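Local coordinates for protein Dye type peroxidase A (Streptomyces lividans 1326, PDB 6GZW) that probably uses hydrogen peroxide to oxidise dyes and other substrates at a haem, as a dye-decolourising peroxidase, at residues 21-32 with 298-306; 107-115 with 333-342. All coordinates share one frame; numbering follows the deposited sequence. Where two conformers were deposited one is given.

Contact 1 (21-32 with 298-306). With HEM (protoporphyrin IX containing Fe), chain C.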
loop_
_atom_site.group_PDB
_atom_site.type_symbol
_atom_site.label_atom_id
_atom_site.label_comp_id
_atom_site.label_asym_id
_atom_site.label_seq_id
_atom_site.Cartn_x
_atom_site.Cartn_y
_atom_site.Cartn_z
ATOM N N GLY A 21 2.042 17.246 8.735
ATOM C CA GLY A 21 2.844 16.034 8.600
ATOM C C GLY A 21 3.965 15.844 9.616
ATOM O O GLY A 21 4.848 15.017 9.401
ATOM N N ILE A 22 3.949 16.638 10.694
ATOM C CA ILE A 22 4.935 16.559 11.744
ATOM C C ILE A 22 4.242 16.101 13.012
ATOM O O ILE A 22 4.607 15.053 13.579
ATOM C CB ILE A 22 5.681 17.896 11.932
ATOM C CG1 ILE A 22 6.317 18.339 10.610
ATOM C CG2 ILE A 22 6.780 17.766 12.990
ATOM C CD1 ILE A 22 6.950 19.715 10.646
ATOM N N THR A 23 3.267 16.881 13.475
ATOM C CA THR A 23 2.447 16.532 14.657
ATOM C C THR A 23 1.126 15.890 14.303
ATOM O O THR A 23 0.438 15.381 15.167
ATOM C CB THR A 23 2.127 17.791 15.519
ATOM O OG1 THR A 23 1.455 18.791 14.739
ATOM C CG2 THR A 23 3.385 18.337 16.099
ATOM N N THR A 24 0.766 15.926 13.011
ATOM C CA THR A 24 -0.405 15.262 12.504
ATOM C C THR A 24 -0.428 13.789 12.923
ATOM O O THR A 24 0.625 13.154 12.911
ATOM C CB THR A 24 -0.371 15.280 10.969
ATOM O OG1 THR A 24 -0.096 16.599 10.536
ATOM C CG2 THR A 24 -1.683 14.804 10.376
ATOM N N PRO A 25 -1.616 13.252 13.242
ATOM C CA PRO A 25 -1.698 11.837 13.531
ATOM C C PRO A 25 -1.199 10.997 12.381
ATOM O O PRO A 25 -1.208 11.428 11.217
ATOM C CB PRO A 25 -3.182 11.599 13.727
ATOM C CG PRO A 25 -3.703 12.899 14.212
ATOM C CD PRO A 25 -2.938 13.888 13.390
ATOM N N MET A 26 -0.823 9.772 12.719
ATOM C CA MET A 26 -0.444 8.760 11.756
ATOM C C MET A 26 -1.508 8.535 10.695
ATOM O O MET A 26 -2.704 8.568 10.990
ATOM C CB MET A 26 -0.204 7.461 12.504
ATOM C CG MET A 26 0.980 7.558 13.456
ATOM S SD MET A 26 2.561 7.058 12.728
ATOM C CE MET A 26 2.895 8.269 11.536
ATOM N N GLN A 27 -1.056 8.308 9.464
ATOM C CA GLN A 27 -1.956 8.042 8.331
ATOM C C GLN A 27 -1.720 6.639 7.788
ATOM O O GLN A 27 -0.596 6.120 7.866
ATOM C CB GLN A 27 -1.666 9.059 7.236
ATOM C CG GLN A 27 -2.009 10.514 7.602
ATOM C CD GLN A 27 -1.052 11.480 6.995
ATOM O OE1 GLN A 27 0.159 11.212 6.928
ATOM N NE2 GLN A 27 -1.566 12.644 6.565
ATOM N N ALA A 28 -2.760 6.060 7.195
ATOM C CA ALA A 28 -2.719 4.681 6.708
ATOM C C ALA A 28 -1.829 4.491 5.474
ATOM O O ALA A 28 -1.339 3.394 5.255
ATOM C CB ALA A 28 -4.104 4.184 6.398
ATOM N N ARG A 29 -1.633 5.541 4.681
ATOM C CA ARG A 29 -0.911 5.448 3.426
ATOM C C ARG A 29 0.098 6.571 3.331
ATOM O O ARG A 29 -0.242 7.702 3.627
ATOM C CB ARG A 29 -1.905 5.532 2.274
ATOM C CG ARG A 29 -1.304 5.411 0.900
ATOM C CD ARG A 29 -0.398 4.213 0.797
ATOM N NE ARG A 29 -0.314 3.753 -0.566
ATOM C CZ ARG A 29 0.484 2.798 -0.989
ATOM N NH1 ARG A 29 1.308 2.170 -0.153
ATOM N NH2 ARG A 29 0.455 2.460 -2.261
ATOM N N GLY A 30 1.338 6.237 2.951
ATOM C CA GLY A 30 2.430 7.194 2.762
ATOM C C GLY A 30 3.153 7.016 1.434
ATOM O O GLY A 30 3.313 5.911 0.922
ATOM N N HIS A 31 3.575 8.139 0.860
ATOM C CA HIS A 31 4.529 8.144 -0.232
ATOM C C HIS A 31 5.600 9.187 0.115
ATOM O O HIS A 31 5.258 10.354 0.345
ATOM C CB HIS A 31 3.872 8.529 -1.556
ATOM C CG HIS A 31 2.715 7.665 -1.970
ATOM N ND1 HIS A 31 2.852 6.356 -2.388
ATOM C CD2 HIS A 31 1.391 7.945 -2.046
ATOM C CE1 HIS A 31 1.658 5.877 -2.714
ATOM N NE2 HIS A 31 0.755 6.828 -2.541
ATOM N N LEU A 32 6.853 8.766 0.152
ATOM C CA LEU A 32 7.983 9.682 0.313
ATOM C C LEU A 32 8.663 9.784 -1.040
ATOM O O LEU A 32 8.841 8.770 -1.703
ATOM C CB LEU A 32 8.988 9.165 1.320
ATOM C CG LEU A 32 8.487 8.752 2.710
ATOM C CD1 LEU A 32 9.631 8.402 3.654
ATOM C CD2 LEU A 32 7.594 9.821 3.326
ATOM N N ALA A 298 16.331 14.098 21.746
ATOM C CA ALA A 298 14.936 13.718 21.603
ATOM C C ALA A 298 14.485 13.992 20.195
ATOM O O ALA A 298 15.106 14.770 19.474
ATOM C CB ALA A 298 14.055 14.493 22.582
ATOM N N MET A 299 13.415 13.306 19.810
ATOM C CA MET A 299 12.858 13.464 18.470
ATOM C C MET A 299 11.410 13.019 18.485
ATOM O O MET A 299 11.031 12.188 19.281
ATOM C CB MET A 299 13.672 12.630 17.465
ATOM C CG MET A 299 13.513 11.113 17.627
ATOM S SD MET A 299 14.926 10.169 17.061
ATOM C CE MET A 299 15.997 10.543 18.441
ATOM N N VAL A 300 10.613 13.560 17.563
ATOM C CA VAL A 300 9.298 12.997 17.234
ATOM C C VAL A 300 9.524 11.933 16.166
ATOM O O VAL A 300 10.344 12.107 15.267
ATOM C CB VAL A 300 8.302 14.079 16.790
ATOM C CG1 VAL A 300 7.153 13.518 15.950
ATOM C CG2 VAL A 300 7.740 14.801 18.017
ATOM N N ARG A 301 8.874 10.796 16.359
ATOM C CA ARG A 301 8.904 9.682 15.406
ATOM C C ARG A 301 7.520 9.556 14.778
ATOM O O ARG A 301 6.521 9.548 15.476
ATOM C CB ARG A 301 9.286 8.390 16.132
ATOM C CG ARG A 301 10.735 8.397 16.600
ATOM C CD ARG A 301 11.077 7.204 17.472
ATOM N NE ARG A 301 10.290 7.274 18.701
ATOM C CZ ARG A 301 9.475 6.338 19.182
ATOM N NH1 ARG A 301 9.271 5.163 18.572
ATOM N NH2 ARG A 301 8.853 6.583 20.335
ATOM N N ARG A 302 7.466 9.472 13.450
ATOM C CA ARG A 302 6.197 9.462 12.749
ATOM C C ARG A 302 6.399 8.674 11.442
ATOM O O ARG A 302 6.481 9.250 10.356
ATOM C CB ARG A 302 5.726 10.900 12.488
ATOM C CG ARG A 302 4.327 11.058 11.976
ATOM C CD ARG A 302 3.937 12.508 11.705
ATOM N NE ARG A 302 2.624 12.526 11.101
ATOM C CZ ARG A 302 2.372 12.328 9.814
ATOM N NH1 ARG A 302 3.354 12.108 8.937
ATOM N NH2 ARG A 302 1.111 12.354 9.405
ATOM N N PRO A 303 6.474 7.333 11.565
ATOM C CA PRO A 303 6.899 6.443 10.481
ATOM C C PRO A 303 5.772 5.934 9.608
ATOM O O PRO A 303 4.595 6.133 9.922
ATOM C CB PRO A 303 7.491 5.248 11.268
ATOM C CG PRO A 303 6.573 5.146 12.448
ATOM C CD PRO A 303 6.358 6.586 12.845
ATOM N N PHE A 304 6.171 5.234 8.569
ATOM C CA PHE A 304 5.319 4.306 7.863
ATOM C C PHE A 304 6.035 2.965 7.786
ATOM O O PHE A 304 7.270 2.919 7.710
ATOM C CB PHE A 304 5.048 4.791 6.438
ATOM C CG PHE A 304 4.351 6.122 6.358
ATOM C CD1 PHE A 304 5.086 7.289 6.356
ATOM C CD2 PHE A 304 2.971 6.204 6.257
ATOM C CE1 PHE A 304 4.463 8.516 6.278
ATOM C CE2 PHE A 304 2.337 7.438 6.145
ATOM C CZ PHE A 304 3.096 8.590 6.182
ATOM N N SER A 305 5.272 1.877 7.748
ATOM C CA SER A 305 5.862 0.563 7.480
ATOM C C SER A 305 5.922 0.365 5.945
ATOM O O SER A 305 5.259 1.093 5.200
ATOM C CB SER A 305 5.059 -0.552 8.165
ATOM O OG SER A 305 5.161 -0.436 9.583
ATOM N N TYR A 306 6.812 -0.515 5.479
ATOM C CA TYR A 306 6.907 -0.833 4.048
ATOM C C TYR A 306 7.078 -2.301 3.801
ATOM O O TYR A 306 7.585 -3.067 4.648
ATOM C CB TYR A 306 8.002 -0.015 3.344
ATOM C CG TYR A 306 9.453 -0.443 3.614
ATOM C CD1 TYR A 306 10.103 -1.377 2.810
ATOM C CD2 TYR A 306 10.179 0.106 4.659
ATOM C CE1 TYR A 306 11.424 -1.763 3.042
ATOM C CE2 TYR A 306 11.514 -0.273 4.893
ATOM C CZ TYR A 306 12.138 -1.171 4.077
ATOM O OH TYR A 306 13.455 -1.530 4.307
HETATM C CHA HEM C . 11.198 3.542 21.007
HETATM C CHB HEM C . 11.156 0.059 17.646
HETATM C CHC HEM C . 14.565 2.487 15.181
HETATM C CHD HEM C . 14.591 5.942 18.530
HETATM C C1A HEM C . 10.894 2.396 20.318
HETATM C C2A HEM C . 9.984 1.398 20.774
HETATM C C3A HEM C . 9.985 0.428 19.826
HETATM C C4A HEM C . 10.896 0.818 18.790
HETATM C CMA HEM C . 9.167 -0.842 19.800
HETATM C CAA HEM C . 9.180 1.398 22.068
HETATM C CBA HEM C . 7.798 2.032 22.026
HETATM C CGA HEM C . 7.878 3.510 21.842
HETATM O O1A HEM C . 8.074 4.303 22.802
HETATM O O2A HEM C . 7.769 3.997 20.679
HETATM C C1B HEM C . 12.079 0.440 16.656
HETATM C C2B HEM C . 12.313 -0.289 15.453
HETATM C C3B HEM C . 13.270 0.360 14.739
HETATM C C4B HEM C . 13.621 1.562 15.555
HETATM C CMB HEM C . 11.651 -1.579 15.076
HETATM C CAB HEM C . 13.807 0.072 13.392
HETATM C CBB HEM C . 13.148 -0.585 12.453
HETATM C C1C HEM C . 14.915 3.616 15.889
HETATM C C2C HEM C . 15.896 4.555 15.477
HETATM C C3C HEM C . 15.915 5.539 16.450
HETATM C C4C HEM C . 14.910 5.197 17.425
HETATM C CMC HEM C . 16.773 4.496 14.264
HETATM C CAC HEM C . 16.785 6.733 16.581
HETATM C CBC HEM C . 17.997 6.924 16.039
HETATM C C1D HEM C . 13.594 5.543 19.429
HETATM C C2D HEM C . 13.242 6.417 20.564
HETATM C C3D HEM C . 12.300 5.758 21.264
HETATM C C4D HEM C . 12.090 4.476 20.530
HETATM C CMD HEM C . 13.800 7.805 20.867
HETATM C CAD HEM C . 11.625 6.255 22.533
HETATM C CBD HEM C . 12.457 5.962 23.786
HETATM C CGD HEM C . 11.793 6.529 25.002
HETATM O O1D HEM C . 11.037 5.809 25.714
HETATM O O2D HEM C . 11.978 7.731 25.284
HETATM N NA HEM C . 11.523 1.989 19.152
HETATM N NB HEM C . 12.893 1.503 16.676
HETATM N NC HEM C . 14.377 3.975 17.079
HETATM N ND HEM C . 12.958 4.360 19.492
HETATM FE FE HEM C . 12.946 2.964 18.152
HETATM O O HOH W 1 2.556 12.339 6.179
HETATM O O HOH W 2 11.586 3.941 17.089
#
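Arg-302 reaches across to the 21-32 loop and is met there by a curl of backbone oxygens. Its NE gives a nearly straight hydrogen bond to Thr-24 O (2.8 Å, N-H...O 172°), with the oxygen in the guanidinium plane. Arg-302 NH2 is shared between Pro-25 O at 3.1 Å and Gln-27 OE1 at 2.9 Å; it sits above both carbonyl planes rather than on a lone pair. Water 1 lies at the guanidinium edge, accepting from Arg-302 NH1 and donating to Gln-27 OE1, so the amide oxygen is held twice. The chain is straight from CG to NE, and with CG anti to the backbone N (chi1 -170°) it carries the charge out to the loop. Gly-21 lies over one guanidinium face.

Farther along, the Phe-304 ring lays a face against Gly-30, a CH-pi contact with Gly-30 CA 3.7 Å from the ring centroid. Glycine here leaves room for the ring, and Leu-32 CD2 reaches ring atom CE1 more loosely.

Behind these, Gly-21 N donates to Thr-24 OG1 within the loop, while Gln-27 NE2 is held by Ser-81 O and Thr-83 OG1. Neighbouring Arg-301 faces the haem instead, donating from NH1 and NH2 to propionate O2A, and NH1 also to the iron-bound water 2.

The short strand pieces 29-32 and 304-306, parts of strands 29-37 and 300-310, run at 81° to each other, far from sheet pairing. Gln-129 of strand 126-132 touches both Arg-302 and Phe-304, and strand 316-326 backs Ile-22 and Pro-303.

Contact 2 (107-115 with 333-342); sequences DPLPDFSSD and FVPVQRKLDR. With HEM (protoporphyrin IX containing Fe), chain C.
Both carboxylate oxygens of Asp-341 are taken by consecutive serines, each through its hydroxyl and, less evenly, its backbone NH. Ser-114 OG donates to Asp-341 OD1 at a very short modelled distance, and Ser-114 N reaches the syn lone pair of the same Asp-341 OD1 at 2.8 Å. Ser-113 OG donates to Asp-341 OD2 at 2.5 Å, on the syn side but 28° out of the carboxylate plane; the bond from Ser-113 N to Asp-341 OD2 is weak. Three donors and a weaker fourth hold the rotation of the carboxylate and would probably favour its charged form. Asp-341 has CG anti to the backbone N (chi1 -179°), which directs the group off the helix toward the loop.

Phe-112 lies against the same helix. Gln-337 CG stands over the centre of one face of the Phe-112 ring, 3.6 Å from the centroid, while Pro-110 CB lies over the opposite face. Pro-110 CG also rests on a face of the Arg-338 guanidinium, 3.5 Å from NH2, and Leu-109 CD2 meets Val-334 CG2 at 3.6 Å. Phe-112 CE2 touches Phe-333 CE2, linking the loop to the haem, since Phe-333 CD1 lies 3.5 Å from haem vinyl atom CBC.

Water 4 donates to Ser-114 OG and Asp-115 OD1 and accepts weakly from Gln-337 NE2; Asp-115 also forms a salt bridge with Arg-224.

Residues 112-115 form a type I beta turn, with Ser-113 and Ser-114 as its central pair, docked on helix 333-343. The same helix also lines the haem pocket of this Dyp-type peroxidase, through Phe-333, Val-336, Gln-337 and Leu-340.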
loop_
_atom_site.group_PDB
_atom_site.type_symbol
_atom_site.label_atom_id
_atom_site.label_comp_id
_atom_site.label_asym_id
_atom_site.label_seq_id
_atom_site.Cartn_x
_atom_site.Cartn_y
_atom_site.Cartn_z
ATOM N N ASP A 107 24.480 19.562 7.764
ATOM C CA ASP A 107 25.767 18.903 7.578
ATOM C C ASP A 107 25.561 17.378 7.518
ATOM O O ASP A 107 24.688 16.856 8.226
ATOM C CB ASP A 107 26.757 19.218 8.706
ATOM C CG ASP A 107 27.318 20.632 8.644
ATOM O OD1 ASP A 107 27.088 21.363 7.659
ATOM O OD2 ASP A 107 27.994 20.996 9.632
ATOM N N PRO A 108 26.328 16.685 6.663
ATOM C CA PRO A 108 26.043 15.255 6.436
ATOM C C PRO A 108 26.024 14.426 7.714
ATOM O O PRO A 108 26.829 14.650 8.617
ATOM C CB PRO A 108 27.182 14.793 5.518
ATOM C CG PRO A 108 28.159 15.930 5.461
ATOM C CD PRO A 108 27.385 17.169 5.768
ATOM N N LEU A 109 25.119 13.450 7.776
ATOM C CA LEU A 109 25.055 12.540 8.908
ATOM C C LEU A 109 26.349 11.744 8.974
ATOM O O LEU A 109 27.012 11.578 7.946
ATOM C CB LEU A 109 23.854 11.580 8.769
ATOM C CG LEU A 109 22.455 12.218 8.722
ATOM C CD1 LEU A 109 21.358 11.251 8.245
ATOM C CD2 LEU A 109 22.080 12.803 10.060
ATOM N N PRO A 110 26.720 11.241 10.175
ATOM C CA PRO A 110 27.867 10.329 10.242
ATOM C C PRO A 110 27.725 9.116 9.323
ATOM O O PRO A 110 26.609 8.689 9.008
ATOM C CB PRO A 110 27.871 9.874 11.704
ATOM C CG PRO A 110 27.182 10.976 12.446
ATOM C CD PRO A 110 26.141 11.506 11.507
ATOM N N ASP A 111 28.849 8.575 8.877
ATOM C CA ASP A 111 28.852 7.278 8.249
ATOM C C ASP A 111 28.909 6.277 9.384
ATOM O O ASP A 111 29.978 5.978 9.895
ATOM C CB ASP A 111 30.025 7.133 7.265
ATOM C CG ASP A 111 29.919 8.108 6.096
ATOM O OD1 ASP A 111 29.023 7.946 5.235
ATOM O OD2 ASP A 111 30.716 9.070 6.045
ATOM N N PHE A 112 27.745 5.798 9.827
ATOM C CA PHE A 112 27.678 4.844 10.939
ATOM C C PHE A 112 28.220 3.503 10.505
ATOM O O PHE A 112 28.022 3.105 9.354
ATOM C CB PHE A 112 26.241 4.682 11.447
ATOM C CG PHE A 112 25.617 5.961 11.900
ATOM C CD1 PHE A 112 25.867 6.458 13.174
ATOM C CD2 PHE A 112 24.800 6.700 11.044
ATOM C CE1 PHE A 112 25.281 7.652 13.591
ATOM C CE2 PHE A 112 24.207 7.876 11.467
ATOM C CZ PHE A 112 24.471 8.363 12.744
ATOM N N SER A 113 28.889 2.794 11.415
ATOM C CA SER A 113 29.450 1.494 11.089
ATOM C C SER A 113 28.385 0.509 10.550
ATOM O O SER A 113 28.679 -0.312 9.691
ATOM C CB SER A 113 30.201 0.897 12.304
ATOM O OG SER A 113 29.292 0.353 13.258
ATOM N N SER A 114 27.155 0.610 11.053
ATOM C CA SER A 114 26.062 -0.281 10.629
ATOM C C SER A 114 25.367 0.177 9.325
ATOM O O SER A 114 24.445 -0.497 8.875
ATOM C CB SER A 114 25.025 -0.429 11.762
ATOM O OG SER A 114 24.444 0.828 12.135
ATOM N N ASP A 115 25.775 1.292 8.721
ATOM C CA ASP A 115 25.116 1.751 7.473
ATOM C C ASP A 115 25.312 0.767 6.322
ATOM O O ASP A 115 26.406 0.235 6.132
ATOM C CB ASP A 115 25.699 3.083 7.003
ATOM C CG ASP A 115 25.133 4.286 7.716
ATOM O OD1 ASP A 115 24.213 4.148 8.545
ATOM O OD2 ASP A 115 25.611 5.401 7.387
ATOM N N PHE A 333 18.377 12.618 16.379
ATOM C CA PHE A 333 18.793 11.406 15.666
ATOM C C PHE A 333 20.262 11.043 15.809
ATOM O O PHE A 333 20.588 9.892 16.098
ATOM C CB PHE A 333 18.435 11.499 14.181
ATOM C CG PHE A 333 18.881 10.302 13.379
ATOM C CD1 PHE A 333 18.100 9.157 13.369
ATOM C CD2 PHE A 333 20.080 10.287 12.694
ATOM C CE1 PHE A 333 18.515 8.034 12.649
ATOM C CE2 PHE A 333 20.517 9.165 12.006
ATOM C CZ PHE A 333 19.720 8.036 11.974
ATOM N N VAL A 334 21.153 12.029 15.637
ATOM C CA VAL A 334 22.570 11.721 15.481
ATOM C C VAL A 334 23.180 11.053 16.736
ATOM O O VAL A 334 23.707 9.957 16.635
ATOM C CB VAL A 334 23.372 12.934 14.984
ATOM C CG1 VAL A 334 24.876 12.635 14.987
ATOM C CG2 VAL A 334 22.912 13.281 13.579
ATOM N N PRO A 335 23.086 11.707 17.900
ATOM C CA PRO A 335 23.670 11.058 19.102
ATOM C C PRO A 335 23.000 9.750 19.516
ATOM O O PRO A 335 23.674 8.845 19.995
ATOM C CB PRO A 335 23.541 12.133 20.191
ATOM C CG PRO A 335 22.483 13.065 19.699
ATOM C CD PRO A 335 22.581 13.053 18.194
ATOM N N VAL A 336 21.701 9.615 19.274
ATOM C CA VAL A 336 20.999 8.386 19.610
ATOM C C VAL A 336 21.490 7.291 18.664
ATOM O O VAL A 336 21.853 6.208 19.116
ATOM C CB VAL A 336 19.471 8.559 19.572
ATOM C CG1 VAL A 336 18.777 7.231 19.812
ATOM C CG2 VAL A 336 19.021 9.597 20.602
ATOM N N GLN A 337 21.514 7.552 17.360
ATOM C CA GLN A 337 22.022 6.545 16.424
ATOM C C GLN A 337 23.487 6.170 16.663
ATOM O O GLN A 337 23.848 4.998 16.502
ATOM C CB GLN A 337 21.765 6.945 14.947
ATOM C CG GLN A 337 22.095 5.881 13.899
ATOM C CD GLN A 337 21.369 4.544 14.099
ATOM O OE1 GLN A 337 20.316 4.484 14.736
ATOM N NE2 GLN A 337 21.928 3.474 13.540
ATOM N N ARG A 338 24.320 7.131 17.089
ATOM C CA ARG A 338 25.719 6.793 17.443
ATOM C C ARG A 338 25.717 5.731 18.524
ATOM O O ARG A 338 26.499 4.784 18.468
ATOM C CB ARG A 338 26.474 8.009 17.938
ATOM C CG ARG A 338 26.939 8.949 16.852
ATOM C CD ARG A 338 27.907 9.963 17.463
ATOM N NE ARG A 338 28.395 10.951 16.501
ATOM C CZ ARG A 338 29.286 10.705 15.545
ATOM N NH1 ARG A 338 29.787 9.481 15.360
ATOM N NH2 ARG A 338 29.680 11.692 14.742
ATOM N N LYS A 339 24.828 5.903 19.502
ATOM C CA LYS A 339 24.673 4.934 20.580
ATOM C C LYS A 339 24.074 3.623 20.116
ATOM O O LYS A 339 24.492 2.562 20.576
ATOM C CB LYS A 339 23.762 5.475 21.654
ATOM C CG LYS A 339 23.615 4.535 22.838
ATOM C CD LYS A 339 23.180 5.288 24.065
ATOM C CE LYS A 339 24.318 6.117 24.621
ATOM N NZ LYS A 339 23.765 7.017 25.655
ATOM N N LEU A 340 23.064 3.683 19.239
ATOM C CA LEU A 340 22.442 2.424 18.784
ATOM C C LEU A 340 23.345 1.564 17.907
ATOM O O LEU A 340 23.254 0.312 17.919
ATOM C CB LEU A 340 21.148 2.699 18.013
ATOM C CG LEU A 340 20.060 3.539 18.669
ATOM C CD1 LEU A 340 18.811 3.486 17.818
ATOM C CD2 LEU A 340 19.781 3.118 20.103
ATOM N N ASP A 341 24.181 2.245 17.127
ATOM C CA ASP A 341 24.938 1.666 16.007
ATOM C C ASP A 341 25.429 0.239 16.296
ATOM O O ASP A 341 24.993 -0.727 15.640
ATOM C CB ASP A 341 26.077 2.630 15.638
ATOM C CG ASP A 341 26.901 2.147 14.482
ATOM O OD1 ASP A 341 26.314 1.767 13.460
ATOM O OD2 ASP A 341 28.149 2.155 14.586
ATOM N N ARG A 342 26.283 0.115 17.318
ATOM C CA ARG A 342 26.721 -1.185 17.863
ATOM C C ARG A 342 26.102 -1.546 19.223
ATOM O O ARG A 342 26.046 -2.740 19.582
ATOM C CB ARG A 342 28.260 -1.189 18.015
ATOM C CG ARG A 342 29.034 -1.073 16.702
ATOM C CD ARG A 342 30.504 -1.463 16.861
ATOM N NE ARG A 342 31.331 -0.433 17.497
ATOM C CZ ARG A 342 32.168 0.415 16.875
ATOM N NH1 ARG A 342 32.343 0.420 15.545
ATOM N NH2 ARG A 342 32.863 1.297 17.616
HETATM C CHA HEM C . 11.198 3.542 21.007
HETATM C CHB HEM C . 11.156 0.059 17.646
HETATM C CHC HEM C . 14.565 2.487 15.181
HETATM C CHD HEM C . 14.591 5.942 18.530
HETATM C C1A HEM C . 10.894 2.396 20.318
HETATM C C2A HEM C . 9.984 1.398 20.774
HETATM C C3A HEM C . 9.985 0.428 19.826
HETATM C C4A HEM C . 10.896 0.818 18.790
HETATM C CMA HEM C . 9.167 -0.842 19.800
HETATM C CAA HEM C . 9.180 1.398 22.068
HETATM C CBA HEM C . 7.798 2.032 22.026
HETATM C CGA HEM C . 7.878 3.510 21.842
HETATM O O1A HEM C . 8.074 4.303 22.802
HETATM O O2A HEM C . 7.769 3.997 20.679
HETATM C C1B HEM C . 12.079 0.440 16.656
HETATM C C2B HEM C . 12.313 -0.289 15.453
HETATM C C3B HEM C . 13.270 0.360 14.739
HETATM C C4B HEM C . 13.621 1.562 15.555
HETATM C CMB HEM C . 11.651 -1.579 15.076
HETATM C CAB HEM C . 13.807 0.072 13.392
HETATM C CBB HEM C . 13.148 -0.585 12.453
HETATM C C1C HEM C . 14.915 3.616 15.889
HETATM C C2C HEM C . 15.896 4.555 15.477
HETATM C C3C HEM C . 15.915 5.539 16.450
HETATM C C4C HEM C . 14.910 5.197 17.425
HETATM C CMC HEM C . 16.773 4.496 14.264
HETATM C CAC HEM C . 16.785 6.733 16.581
HETATM C CBC HEM C . 17.997 6.924 16.039
HETATM C C1D HEM C . 13.594 5.543 19.429
HETATM C C2D HEM C . 13.242 6.417 20.564
HETATM C C3D HEM C . 12.300 5.758 21.264
HETATM C C4D HEM C . 12.090 4.476 20.530
HETATM C CMD HEM C . 13.800 7.805 20.867
HETATM C CAD HEM C . 11.625 6.255 22.533
HETATM C CBD HEM C . 12.457 5.962 23.786
HETATM C CGD HEM C . 11.793 6.529 25.002
HETATM O O1D HEM C . 11.037 5.809 25.714
HETATM O O2D HEM C . 11.978 7.731 25.284
HETATM N NA HEM C . 11.523 1.989 19.152
HETATM N NB HEM C . 12.893 1.503 16.676
HETATM N NC HEM C . 14.377 3.975 17.079
HETATM N ND HEM C . 12.958 4.360 19.492
HETATM FE FE HEM C . 12.946 2.964 18.152
HETATM O O HOH W 3 21.998 0.007 13.413
HETATM O O HOH W 4 23.177 2.878 10.757
HETATM O O HOH W 2 11.586 3.941 17.089
#

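In the fold
Contacts 1 and 2 lie about 21 Å apart between centres, contact 1 near the middle of the chain and contact 2 farther out. Their segments alternate in sequence: 21-32, 107-115, 298-306, 333-342. Each joins a segment of the N-terminal Dyp-type peroxidase region to one of the C-terminal region. Strands 29-37 and 300-310 belong to the same antiparallel sheet, whereas contact 2 sets a loop on helix 333-343. One segment of each touches the haem, 298-306 through Arg-301 and Met-299 and 333-342 through its helix, and Met-299 CE touches Phe-333 N and Val-336 CG2, both at 3.8 Å. The C-terminal partners of the two contacts thus meet beside one cofactor.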